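Local coordinates for signal recognition 54 kDa protein (Pyrococcus furiosus, PDB 3DM5) that is an SRP54-family protein, a subunit of the signal recognition particle, joining a helical bundle, a P-loop GTPase-type domain and a signal peptide binding domain, at residues V32-Q36 with T53-Q57; A42-V46 with T223-Q227; A228-L233 with A261-T265; L330-Y334 with K376-M382. All blocks are in the same frame, centred on the assembly; numbering follows the deposited sequence.

Interaction 1. Residues V32-Q36 with T53-Q57. With SO4 (sulfate ion), chain F.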
loop_
_atom_site.group_PDB
_atom_site.type_symbol
_atom_site.label_atom_id
_atom_site.label_comp_id
_atom_site.label_asym_id
_atom_site.label_seq_id
_atom_site.Cartn_x
_atom_site.Cartn_y
_atom_site.Cartn_z
ATOM N N VAL A 32 4.745 0.641 22.781
ATOM C CA VAL A 32 5.166 2.032 22.688
ATOM C C VAL A 32 5.689 2.343 21.285
ATOM O O VAL A 32 5.377 3.388 20.704
ATOM C CB VAL A 32 6.222 2.384 23.755
ATOM C CG1 VAL A 32 7.056 3.584 23.312
ATOM C CG2 VAL A 32 5.542 2.639 25.094
ATOM N N ARG A 33 6.463 1.421 20.730
ATOM C CA ARG A 33 7.019 1.629 19.405
ATOM C C ARG A 33 5.956 1.515 18.316
ATOM O O ARG A 33 6.000 2.233 17.317
ATOM C CB ARG A 33 8.171 0.661 19.165
ATOM C CG ARG A 33 9.374 0.959 20.040
ATOM C CD ARG A 33 10.357 -0.187 20.048
ATOM N NE ARG A 33 11.585 0.154 20.763
ATOM C CZ ARG A 33 12.424 -0.756 21.252
ATOM N NH1 ARG A 33 12.140 -2.045 21.116
ATOM N NH2 ARG A 33 13.534 -0.386 21.880
ATOM N N ASP A 34 4.996 0.617 18.505
ATOM C CA ASP A 34 3.872 0.558 17.585
ATOM C C ASP A 34 3.135 1.898 17.555
ATOM O O ASP A 34 2.734 2.353 16.493
ATOM C CB ASP A 34 2.915 -0.591 17.919
ATOM C CG ASP A 34 3.332 -1.914 17.272
ATOM O OD1 ASP A 34 4.348 -1.934 16.536
ATOM O OD2 ASP A 34 2.636 -2.933 17.497
ATOM N N ILE A 35 2.985 2.539 18.713
ATOM C CA ILE A 35 2.280 3.812 18.803
ATOM C C ILE A 35 3.087 4.980 18.233
ATOM O O ILE A 35 2.543 5.843 17.547
ATOM C CB ILE A 35 1.857 4.136 20.248
ATOM C CG1 ILE A 35 0.966 3.021 20.811
ATOM C CG2 ILE A 35 1.126 5.488 20.308
ATOM C CD1 ILE A 35 0.793 3.090 22.329
ATOM N N GLN A 36 4.381 5.014 18.512
ATOM C CA GLN A 36 5.234 6.021 17.893
ATOM C C GLN A 36 5.095 5.965 16.386
ATOM O O GLN A 36 4.896 6.984 15.744
ATOM C CB GLN A 36 6.690 5.833 18.304
ATOM C CG GLN A 36 6.898 6.008 19.805
ATOM C CD GLN A 36 8.296 5.690 20.235
ATOM O OE1 GLN A 36 8.732 6.096 21.320
ATOM N NE2 GLN A 36 9.021 4.952 19.394
ATOM N N THR A 53 4.592 8.865 24.580
ATOM C CA THR A 53 4.906 7.443 24.682
ATOM C C THR A 53 5.866 7.131 25.833
ATOM O O THR A 53 5.985 5.979 26.250
ATOM C CB THR A 53 5.378 6.831 23.341
ATOM O OG1 THR A 53 6.604 7.448 22.903
ATOM C CG2 THR A 53 4.276 6.989 22.286
ATOM N N ARG A 54 6.520 8.163 26.361
ATOM C CA ARG A 54 7.363 7.999 27.538
ATOM C C ARG A 54 6.496 7.939 28.780
ATOM O O ARG A 54 6.821 7.246 29.741
ATOM C CB ARG A 54 8.388 9.125 27.658
ATOM C CG ARG A 54 9.611 8.945 26.761
ATOM C CD ARG A 54 10.601 10.086 26.948
ATOM N NE ARG A 54 11.597 10.127 25.880
ATOM C CZ ARG A 54 12.721 9.417 25.875
ATOM N NH1 ARG A 54 12.996 8.602 26.884
ATOM N NH2 ARG A 54 13.572 9.517 24.862
ATOM N N GLU A 55 5.388 8.665 28.756
ATOM C CA GLU A 55 4.430 8.617 29.853
ATOM C C GLU A 55 3.696 7.275 29.856
ATOM O O GLU A 55 3.473 6.667 30.910
ATOM C CB GLU A 55 3.430 9.770 29.742
ATOM C CG GLU A 55 2.248 9.666 30.689
ATOM C CD GLU A 55 2.633 9.833 32.157
ATOM O OE1 GLU A 55 1.735 9.714 33.024
ATOM O OE2 GLU A 55 3.827 10.085 32.445
ATOM N N ILE A 56 3.321 6.817 28.667
ATOM C CA ILE A 56 2.644 5.534 28.538
ATOM C C ILE A 56 3.557 4.404 28.979
ATOM O O ILE A 56 3.134 3.533 29.726
ATOM C CB ILE A 56 2.141 5.260 27.105
ATOM C CG1 ILE A 56 1.094 6.297 26.701
ATOM C CG2 ILE A 56 1.552 3.852 27.005
ATOM C CD1 ILE A 56 0.419 5.989 25.369
ATOM N N GLN A 57 4.804 4.431 28.518
ATOM C CA GLN A 57 5.789 3.429 28.912
ATOM C C GLN A 57 5.954 3.383 30.424
ATOM O O GLN A 57 5.931 2.303 31.028
ATOM C CB GLN A 57 7.143 3.736 28.288
ATOM C CG GLN A 57 8.078 2.536 28.202
ATOM C CD GLN A 57 9.344 2.872 27.441
ATOM O OE1 GLN A 57 10.073 3.791 27.812
ATOM N NE2 GLN A 57 9.604 2.142 26.362
HETATM S S SO4 F . 15.013 -3.539 23.354
HETATM O O1 SO4 F . 13.797 -4.057 22.725
HETATM O O2 SO4 F . 15.607 -4.624 24.128
HETATM O O3 SO4 F . 15.969 -3.075 22.357
HETATM O O4 SO4 F . 14.737 -2.396 24.219
#
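This contact pairs two antiparallel neighbours of the SRP54 helical bundle domain, helices 25-41 and 46-62. The axes of the two short segments run at 160° to each other and come within 10.1 Å, and the CA atoms of Val32 and Thr53 are 5.8 Å apart. Those two residues form the middle of the contact: both point their CA-to-CB bonds at the partner helix, and Val32 CG1 lies 3.7 Å from Thr53 CB. The other methyl of the valine, Val32 CG2, sits 3.6 Å from Thr53 O and 3.7 Å from Gln57 CB, so one small side chain touches two successive turns of the facing helix. Deeper in the bundle, Ile35 CD1 meets Ile56 CD1 at 4.2 Å, while Ile35 CG2 approaches Thr53 CG2 to 4.0 Å. Ile35 also packs on Leu10 of helix 5-19 and Ile56 on Val79 of helix 71-86, which places these isoleucines in the layer shared by four helices. A polar pair borders this layer, with Thr53 OG1 and Gln36 OE1 3.0 Å apart; Val49 O is a further partner of the hydroxyl. Arg33, whose CA-to-CB bond points away, holds a sulfate ion probably from the crystallisation liquor, with Arg33 NH1 3.1 Å from sulfate O1. Antiparallel neighbours with an aliphatic inner face and polar outer positions are the pattern of an up-and-down four-helix bundle.

Interaction 2. Residues A42-V46 with T223-Q227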
loop_
_atom_site.group_PDB
_atom_site.type_symbol
_atom_site.label_atom_id
_atom_site.label_comp_id
_atom_site.label_asym_id
_atom_site.label_seq_id
_atom_site.Cartn_x
_atom_site.Cartn_y
_atom_site.Cartn_z
ATOM N N ALA A 42 1.013 9.839 11.055
ATOM C CA ALA A 42 -0.134 10.737 10.928
ATOM C C ALA A 42 0.317 12.188 11.133
ATOM O O ALA A 42 -0.499 13.094 11.343
ATOM C CB ALA A 42 -1.225 10.357 11.923
ATOM N N ASP A 43 1.631 12.382 11.085
ATOM C CA ASP A 43 2.258 13.700 11.148
ATOM C C ASP A 43 2.201 14.332 12.525
ATOM O O ASP A 43 2.227 15.555 12.644
ATOM C CB ASP A 43 1.677 14.653 10.099
ATOM C CG ASP A 43 2.508 15.926 9.940
ATOM O OD1 ASP A 43 2.019 16.900 9.317
ATOM O OD2 ASP A 43 3.648 15.950 10.446
ATOM N N VAL A 44 2.124 13.521 13.572
ATOM C CA VAL A 44 2.200 14.105 14.909
ATOM C C VAL A 44 3.640 14.522 15.202
ATOM O O VAL A 44 4.561 13.723 15.021
ATOM C CB VAL A 44 1.667 13.162 16.038
ATOM C CG1 VAL A 44 1.826 13.827 17.387
ATOM C CG2 VAL A 44 0.231 12.829 15.816
ATOM N N ASN A 45 3.824 15.770 15.631
ATOM C CA ASN A 45 5.139 16.273 16.016
ATOM C C ASN A 45 5.928 15.230 16.791
ATOM O O ASN A 45 5.407 14.615 17.727
ATOM C CB ASN A 45 4.990 17.525 16.873
ATOM C CG ASN A 45 6.327 18.083 17.328
ATOM O OD1 ASN A 45 6.996 18.783 16.584
ATOM N ND2 ASN A 45 6.720 17.771 18.552
ATOM N N VAL A 46 7.190 15.039 16.423
ATOM C CA VAL A 46 8.002 14.006 17.076
ATOM C C VAL A 46 8.189 14.236 18.561
ATOM O O VAL A 46 8.035 13.312 19.347
ATOM C CB VAL A 46 9.370 13.822 16.433
ATOM C CG1 VAL A 46 10.210 12.914 17.295
ATOM C CG2 VAL A 46 9.210 13.223 15.046
ATOM N N THR A 223 -5.322 18.987 6.951
ATOM C CA THR A 223 -4.381 18.278 6.106
ATOM C C THR A 223 -3.007 18.898 6.208
ATOM O O THR A 223 -2.057 18.391 5.615
ATOM C CB THR A 223 -4.803 18.273 4.632
ATOM O OG1 THR A 223 -4.700 19.603 4.112
ATOM C CG2 THR A 223 -6.234 17.732 4.470
ATOM N N ILE A 224 -2.902 19.995 6.957
ATOM C CA ILE A 224 -1.596 20.600 7.235
ATOM C C ILE A 224 -0.836 19.890 8.357
ATOM O O ILE A 224 0.325 20.194 8.620
ATOM C CB ILE A 224 -1.695 22.126 7.509
ATOM C CG1 ILE A 224 -2.267 22.420 8.895
ATOM C CG2 ILE A 224 -2.532 22.786 6.453
ATOM C CD1 ILE A 224 -1.910 23.822 9.392
ATOM N N GLY A 225 -1.476 18.923 9.005
ATOM C CA GLY A 225 -0.796 18.173 10.046
ATOM C C GLY A 225 -0.295 19.052 11.177
ATOM O O GLY A 225 -1.007 19.929 11.672
ATOM N N GLN A 226 0.945 18.823 11.587
ATOM C CA GLN A 226 1.462 19.433 12.806
ATOM C C GLN A 226 1.724 20.919 12.657
ATOM O O GLN A 226 2.024 21.574 13.642
ATOM C CB GLN A 226 2.741 18.738 13.253
ATOM C CG GLN A 226 3.935 19.043 12.387
ATOM C CD GLN A 226 5.195 18.420 12.925
ATOM O OE1 GLN A 226 5.668 17.395 12.416
ATOM N NE2 GLN A 226 5.733 19.008 13.987
ATOM N N GLN A 227 1.625 21.443 11.432
ATOM C CA GLN A 227 1.779 22.880 11.187
ATOM C C GLN A 227 0.632 23.693 11.770
ATOM O O GLN A 227 0.698 24.923 11.786
ATOM C CB GLN A 227 1.871 23.199 9.693
ATOM C CG GLN A 227 2.867 22.380 8.905
ATOM C CD GLN A 227 2.863 22.745 7.429
ATOM O OE1 GLN A 227 3.441 23.756 7.040
ATOM N NE2 GLN A 227 2.199 21.926 6.601
HETATM O O HOH W 1 7.939 16.341 14.037
#
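A Schellman motif ends helix 25-41 and brings the loop after it, from Asp43 on, against the 3-10 segment that follows strand 215-221, joining the helical bundle to the GTPase domain. Asp43, at positive phi (72°), is the C-prime residue of that motif. Its carboxylate accepts from the backbone across the interface: Gln226 N donates to Asp43 OD1 at 3.2 Å with an angle of 154°. Asp43 OD1 also lies 3.2 Å from Gly225 CA, where a CB would clash; Gly225 has positive phi as well, so glycine suits the site twice over. The Gln226 side chain serves the start of the next helix. Gln226 NE2 makes a weak hydrogen bond to Asn45 OD1 (2.9 Å, 123°); Asn45 is the N-cap residue. Asp43 OD2 and Gln226 OE1, both acceptors, stand 3.2 Å apart without bonding. OE1 is satisfied instead by a water, which donates to Gln226 OE1 at 3.0 Å and accepts from Val46 N at 2.8 Å.

Interaction 3. Residues A228-L233 with A261-T265. With SO4 (sulfate ion), chain N.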
loop_
_atom_site.group_PDB
_atom_site.type_symbol
_atom_site.label_atom_id
_atom_site.label_comp_id
_atom_site.label_asym_id
_atom_site.label_seq_id
_atom_site.Cartn_x
_atom_site.Cartn_y
_atom_site.Cartn_z
ATOM N N ALA A 228 -0.413 23.010 12.236
ATOM C CA ALA A 228 -1.543 23.687 12.857
ATOM C C ALA A 228 -1.155 24.311 14.184
ATOM O O ALA A 228 -1.813 25.238 14.652
ATOM C CB ALA A 228 -2.717 22.746 13.060
ATOM N N TYR A 229 -0.106 23.786 14.802
ATOM C CA TYR A 229 0.311 24.264 16.106
ATOM C C TYR A 229 0.487 25.786 16.146
ATOM O O TYR A 229 -0.173 26.478 16.917
ATOM C CB TYR A 229 1.612 23.598 16.537
ATOM C CG TYR A 229 2.070 24.080 17.881
ATOM C CD1 TYR A 229 1.576 23.502 19.049
ATOM C CD2 TYR A 229 2.968 25.130 17.999
ATOM C CE1 TYR A 229 1.980 23.944 20.306
ATOM C CE2 TYR A 229 3.389 25.582 19.262
ATOM C CZ TYR A 229 2.884 24.980 20.408
ATOM O OH TYR A 229 3.267 25.401 21.659
ATOM N N ASN A 230 1.383 26.294 15.310
ATOM C CA ASN A 230 1.707 27.715 15.299
ATOM C C ASN A 230 0.546 28.612 14.899
ATOM O O ASN A 230 0.423 29.716 15.422
ATOM C CB ASN A 230 2.954 27.993 14.453
ATOM C CG ASN A 230 4.235 27.683 15.208
ATOM O OD1 ASN A 230 4.344 27.958 16.403
ATOM N ND2 ASN A 230 5.205 27.101 14.519
ATOM N N GLN A 231 -0.305 28.126 13.998
ATOM C CA GLN A 231 -1.507 28.851 13.609
ATOM C C GLN A 231 -2.476 28.935 14.772
ATOM O O GLN A 231 -3.012 30.000 15.035
ATOM C CB GLN A 231 -2.204 28.194 12.410
ATOM C CG GLN A 231 -1.309 28.025 11.208
ATOM C CD GLN A 231 -2.065 27.554 10.001
ATOM O OE1 GLN A 231 -3.250 27.219 10.085
ATOM N NE2 GLN A 231 -1.388 27.520 8.861
ATOM N N ALA A 232 -2.692 27.826 15.477
ATOM C CA ALA A 232 -3.594 27.814 16.630
ATOM C C ALA A 232 -3.045 28.706 17.734
ATOM O O ALA A 232 -3.782 29.462 18.377
ATOM C CB ALA A 232 -3.784 26.399 17.155
ATOM N N LEU A 233 -1.740 28.608 17.944
ATOM C CA LEU A 233 -1.082 29.325 19.016
ATOM C C LEU A 233 -1.159 30.836 18.816
ATOM O O LEU A 233 -1.488 31.565 19.758
ATOM C CB LEU A 233 0.378 28.894 19.131
ATOM C CG LEU A 233 0.888 28.661 20.557
ATOM C CD1 LEU A 233 2.359 28.978 20.669
ATOM C CD2 LEU A 233 0.112 29.471 21.558
ATOM N N ALA A 261 -1.736 18.663 17.522
ATOM C CA ALA A 261 -1.025 19.937 17.469
ATOM C C ALA A 261 -1.824 21.080 18.118
ATOM O O ALA A 261 -1.307 21.820 18.948
ATOM C CB ALA A 261 -0.679 20.276 16.036
ATOM N N VAL A 262 -3.086 21.202 17.715
ATOM C CA VAL A 262 -4.011 22.175 18.260
ATOM C C VAL A 262 -4.256 21.918 19.736
ATOM O O VAL A 262 -4.338 22.853 20.525
ATOM C CB VAL A 262 -5.374 22.173 17.510
ATOM C CG1 VAL A 262 -6.425 22.905 18.322
ATOM C CG2 VAL A 262 -5.242 22.806 16.133
ATOM N N ALA A 263 -4.355 20.656 20.128
ATOM C CA ALA A 263 -4.608 20.360 21.526
ATOM C C ALA A 263 -3.386 20.693 22.417
ATOM O O ALA A 263 -3.511 20.952 23.621
ATOM C CB ALA A 263 -5.035 18.916 21.693
ATOM N N ALA A 264 -2.204 20.680 21.812
ATOM C CA ALA A 264 -0.976 20.923 22.541
ATOM C C ALA A 264 -0.966 22.394 22.880
ATOM O O ALA A 264 -0.175 22.893 23.677
ATOM C CB ALA A 264 0.207 20.585 21.681
ATOM N N THR A 265 -1.882 23.091 22.254
ATOM C CA THR A 265 -1.856 24.521 22.272
ATOM C C THR A 265 -2.719 25.037 23.421
ATOM O O THR A 265 -2.537 26.160 23.882
ATOM C CB THR A 265 -2.401 25.003 20.948
ATOM O OG1 THR A 265 -1.400 25.757 20.251
ATOM C CG2 THR A 265 -3.703 25.770 21.157
HETATM S S SO4 N . 5.702 25.046 11.485
HETATM O O1 SO4 N . 4.681 24.493 12.379
HETATM O O2 SO4 N . 5.343 26.426 11.152
HETATM O O3 SO4 N . 7.002 24.972 12.155
HETATM O O4 SO4 N . 5.777 24.307 10.227
#
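In the P-loop GTPase domain, segment 228-233, on helix 228-237, runs past 261-265, which is helix at first and then loop. Their backbones come close at both ends of the contact, with CA atoms 4.7 Å apart for Tyr229 and Ala261 and 5.9 Å apart for Leu233 and Thr265. Small residues permit this approach. Ala228 CB lies 4.4 Å from Ala261 CB and 4.0 Å from Val262 CG2, and Ala232 CB is also 4.0 Å from Val262 CG2, so the valine methyl touches two alanines one helical turn apart. Ala228 and Val262 both rest on Ile220 of strand 215-221, which places the seam against the central sheet of the alpha/beta fold. Toward the outside, Tyr229 lays its ring along the other segment: Ala261 O and Ala264 CB lie at the ring edge, with Tyr229 CE1 4.0 Å from Ala264 CB. Over one face of that ring sits Thr265 OG1, 3.8 Å from Tyr229 CE1 and 3.7 Å from Leu233 CG.

Interaction 4. Residues L330-Y334 with K376-M382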
loop_
_atom_site.group_PDB
_atom_site.type_symbol
_atom_site.label_atom_id
_atom_site.label_comp_id
_atom_site.label_asym_id
_atom_site.label_seq_id
_atom_site.Cartn_x
_atom_site.Cartn_y
_atom_site.Cartn_z
ATOM N N LEU A 330 -13.744 -38.043 10.043
ATOM C CA LEU A 330 -12.958 -37.705 11.220
ATOM C C LEU A 330 -12.591 -36.236 11.213
ATOM O O LEU A 330 -12.332 -35.649 12.260
ATOM C CB LEU A 330 -11.698 -38.564 11.273
ATOM C CG LEU A 330 -11.862 -39.864 12.056
ATOM C CD1 LEU A 330 -11.154 -41.002 11.353
ATOM C CD2 LEU A 330 -11.328 -39.669 13.458
ATOM N N LYS A 331 -12.568 -35.650 10.023
ATOM C CA LYS A 331 -12.299 -34.230 9.882
ATOM C C LYS A 331 -13.519 -33.446 10.357
ATOM O O LYS A 331 -13.399 -32.494 11.125
ATOM C CB LYS A 331 -11.985 -33.892 8.426
ATOM C CG LYS A 331 -10.820 -32.934 8.245
ATOM C CD LYS A 331 -9.544 -33.655 7.825
ATOM C CE LYS A 331 -9.382 -33.657 6.310
ATOM N NZ LYS A 331 -8.730 -32.415 5.810
ATOM N N ASP A 332 -14.696 -33.862 9.894
ATOM C CA ASP A 332 -15.960 -33.290 10.354
ATOM C C ASP A 332 -16.122 -33.331 11.884
ATOM O O ASP A 332 -16.586 -32.362 12.486
ATOM C CB ASP A 332 -17.127 -34.006 9.687
ATOM C CG ASP A 332 -17.196 -33.742 8.198
ATOM O OD1 ASP A 332 -17.452 -34.692 7.425
ATOM O OD2 ASP A 332 -16.994 -32.578 7.796
ATOM N N MET A 333 -15.744 -34.448 12.504
ATOM C CA MET A 333 -15.793 -34.590 13.957
ATOM C C MET A 333 -14.735 -33.719 14.645
ATOM O O MET A 333 -15.045 -32.947 15.555
ATOM C CB MET A 333 -15.616 -36.056 14.359
ATOM C CG MET A 333 -15.848 -36.325 15.842
ATOM S SD MET A 333 -15.055 -37.834 16.452
ATOM C CE MET A 333 -13.346 -37.312 16.527
ATOM N N TYR A 334 -13.487 -33.863 14.205
ATOM C CA TYR A 334 -12.379 -33.006 14.635
ATOM C C TYR A 334 -12.834 -31.569 14.793
ATOM O O TYR A 334 -12.443 -30.892 15.738
ATOM C CB TYR A 334 -11.253 -33.064 13.595
ATOM C CG TYR A 334 -9.934 -32.427 14.000
ATOM C CD1 TYR A 334 -8.758 -33.173 14.021
ATOM C CD2 TYR A 334 -9.855 -31.080 14.333
ATOM C CE1 TYR A 334 -7.544 -32.602 14.373
ATOM C CE2 TYR A 334 -8.642 -30.501 14.689
ATOM C CZ TYR A 334 -7.491 -31.269 14.706
ATOM O OH TYR A 334 -6.286 -30.705 15.057
ATOM N N LYS A 376 -7.546 -34.718 19.770
ATOM C CA LYS A 376 -6.848 -33.972 18.738
ATOM C C LYS A 376 -5.479 -34.594 18.515
ATOM O O LYS A 376 -5.109 -34.903 17.390
ATOM C CB LYS A 376 -6.700 -32.505 19.131
ATOM C CG LYS A 376 -5.890 -31.698 18.137
ATOM C CD LYS A 376 -5.765 -30.245 18.562
ATOM C CE LYS A 376 -4.949 -29.440 17.551
ATOM N NZ LYS A 376 -3.549 -29.938 17.410
ATOM N N VAL A 377 -4.734 -34.782 19.600
ATOM C CA VAL A 377 -3.400 -35.371 19.525
ATOM C C VAL A 377 -3.382 -36.677 18.715
ATOM O O VAL A 377 -2.441 -36.948 17.969
ATOM C CB VAL A 377 -2.816 -35.612 20.928
ATOM C CG1 VAL A 377 -1.481 -36.311 20.835
ATOM C CG2 VAL A 377 -2.668 -34.299 21.658
ATOM N N ILE A 378 -4.431 -37.478 18.860
ATOM C CA ILE A 378 -4.510 -38.748 18.160
ATOM C C ILE A 378 -4.714 -38.536 16.662
ATOM O O ILE A 378 -4.029 -39.145 15.842
ATOM C CB ILE A 378 -5.636 -39.653 18.729
ATOM C CG1 ILE A 378 -5.308 -40.096 20.157
ATOM C CG2 ILE A 378 -5.858 -40.881 17.841
ATOM C CD1 ILE A 378 -6.301 -41.078 20.732
ATOM N N MET A 379 -5.654 -37.665 16.311
ATOM C CA MET A 379 -5.951 -37.385 14.911
ATOM C C MET A 379 -4.770 -36.734 14.181
ATOM O O MET A 379 -4.604 -36.916 12.986
ATOM C CB MET A 379 -7.214 -36.526 14.794
ATOM C CG MET A 379 -8.491 -37.307 15.039
ATOM S SD MET A 379 -10.012 -36.340 14.935
ATOM C CE MET A 379 -9.751 -35.177 16.273
ATOM N N ASP A 380 -3.950 -35.982 14.908
ATOM C CA ASP A 380 -2.750 -35.381 14.345
ATOM C C ASP A 380 -1.718 -36.444 14.006
ATOM O O ASP A 380 -0.641 -36.146 13.479
ATOM C CB ASP A 380 -2.127 -34.397 15.330
ATOM C CG ASP A 380 -2.976 -33.154 15.537
ATOM O OD1 ASP A 380 -3.991 -32.996 14.826
ATOM O OD2 ASP A 380 -2.619 -32.338 16.415
ATOM N N SER A 381 -2.037 -37.686 14.338
ATOM C CA SER A 381 -1.152 -38.785 14.018
ATOM C C SER A 381 -1.787 -39.657 12.945
ATOM O O SER A 381 -1.220 -40.667 12.515
ATOM C CB SER A 381 -0.832 -39.607 15.256
ATOM O OG SER A 381 0.007 -40.689 14.899
ATOM N N MET A 382 -2.976 -39.258 12.519
ATOM C CA MET A 382 -3.632 -39.943 11.429
ATOM C C MET A 382 -3.256 -39.268 10.105
ATOM O O MET A 382 -2.842 -38.098 10.074
ATOM C CB MET A 382 -5.149 -39.960 11.631
ATOM C CG MET A 382 -5.615 -40.613 12.942
ATOM S SD MET A 382 -7.415 -40.797 13.033
ATOM C CE MET A 382 -7.555 -41.865 14.453
#
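Met379 stands at the middle of this contact, its CA-to-CB bond directed at the other segment and 94 Å² of its surface covered by it. Its sulfur gathers the apolar groups of helix 330-341: Met379 SD is 3.9 Å from Leu330 CD2 and 3.8 Å from Met333 CE, and it lies 3.6 Å from the backbone oxygen Leu330 O. The same leucine methyl, Leu330 CD2, reaches Met382 SD at 4.1 Å. Met382 can join this cluster because a type I turn from Met379 to Met382 follows helix 369-379, with Met382 N bonded to Met379 O at 2.9 Å. Leu330 and Met333 both pack on Leu415 of helix 409-427, so the contact belongs to the helical core of the signal peptide binding domain, a methionine-rich, all-helical domain often called the M domain in this family. Next outward comes Tyr334, the flank of the cluster. Met379 SD lies 4.7 Å from the centroid of the Tyr334 ring, 67° off the ring normal, an oblique Met-aromatic contact. The phenol then leads to the polar edge, where Tyr334 OH donates a hydrogen bond to Asp380 OD1 (3.3 Å). Asp380 also accepts from the helix one turn earlier: Lys376 NZ and Asp380 OD2 form a salt bridge at 2.8 Å, while Lys376 CE is 3.1 Å from Tyr334 OH.

Overall arrangement
Interactions 1 and 3 are buried contacts inside separate domains, the helical bundle and the GTPase domain: interaction 1 rests on valine, isoleucine and threonine, interaction 3 on alanines and valine bordered by a tyrosine and a threonine. Interaction 2, also buried, joins those domains through a backbone-to-carboxylate hydrogen bond, a weak bond between side-chain amides and a bridging water. Its 42-46 loop links the two helices of interaction 1, and 223-227 runs directly into 228-233, with Gln226 O 3.8 Å from Ala261 CB. Interactions 1 and 2 both touch the second subunit. Interaction 4 is partly buried and remote, its centre about 44 Å from that of interaction 1; there methionine sulfurs meet a leucine and a tyrosine, with a salt bridge at the edge.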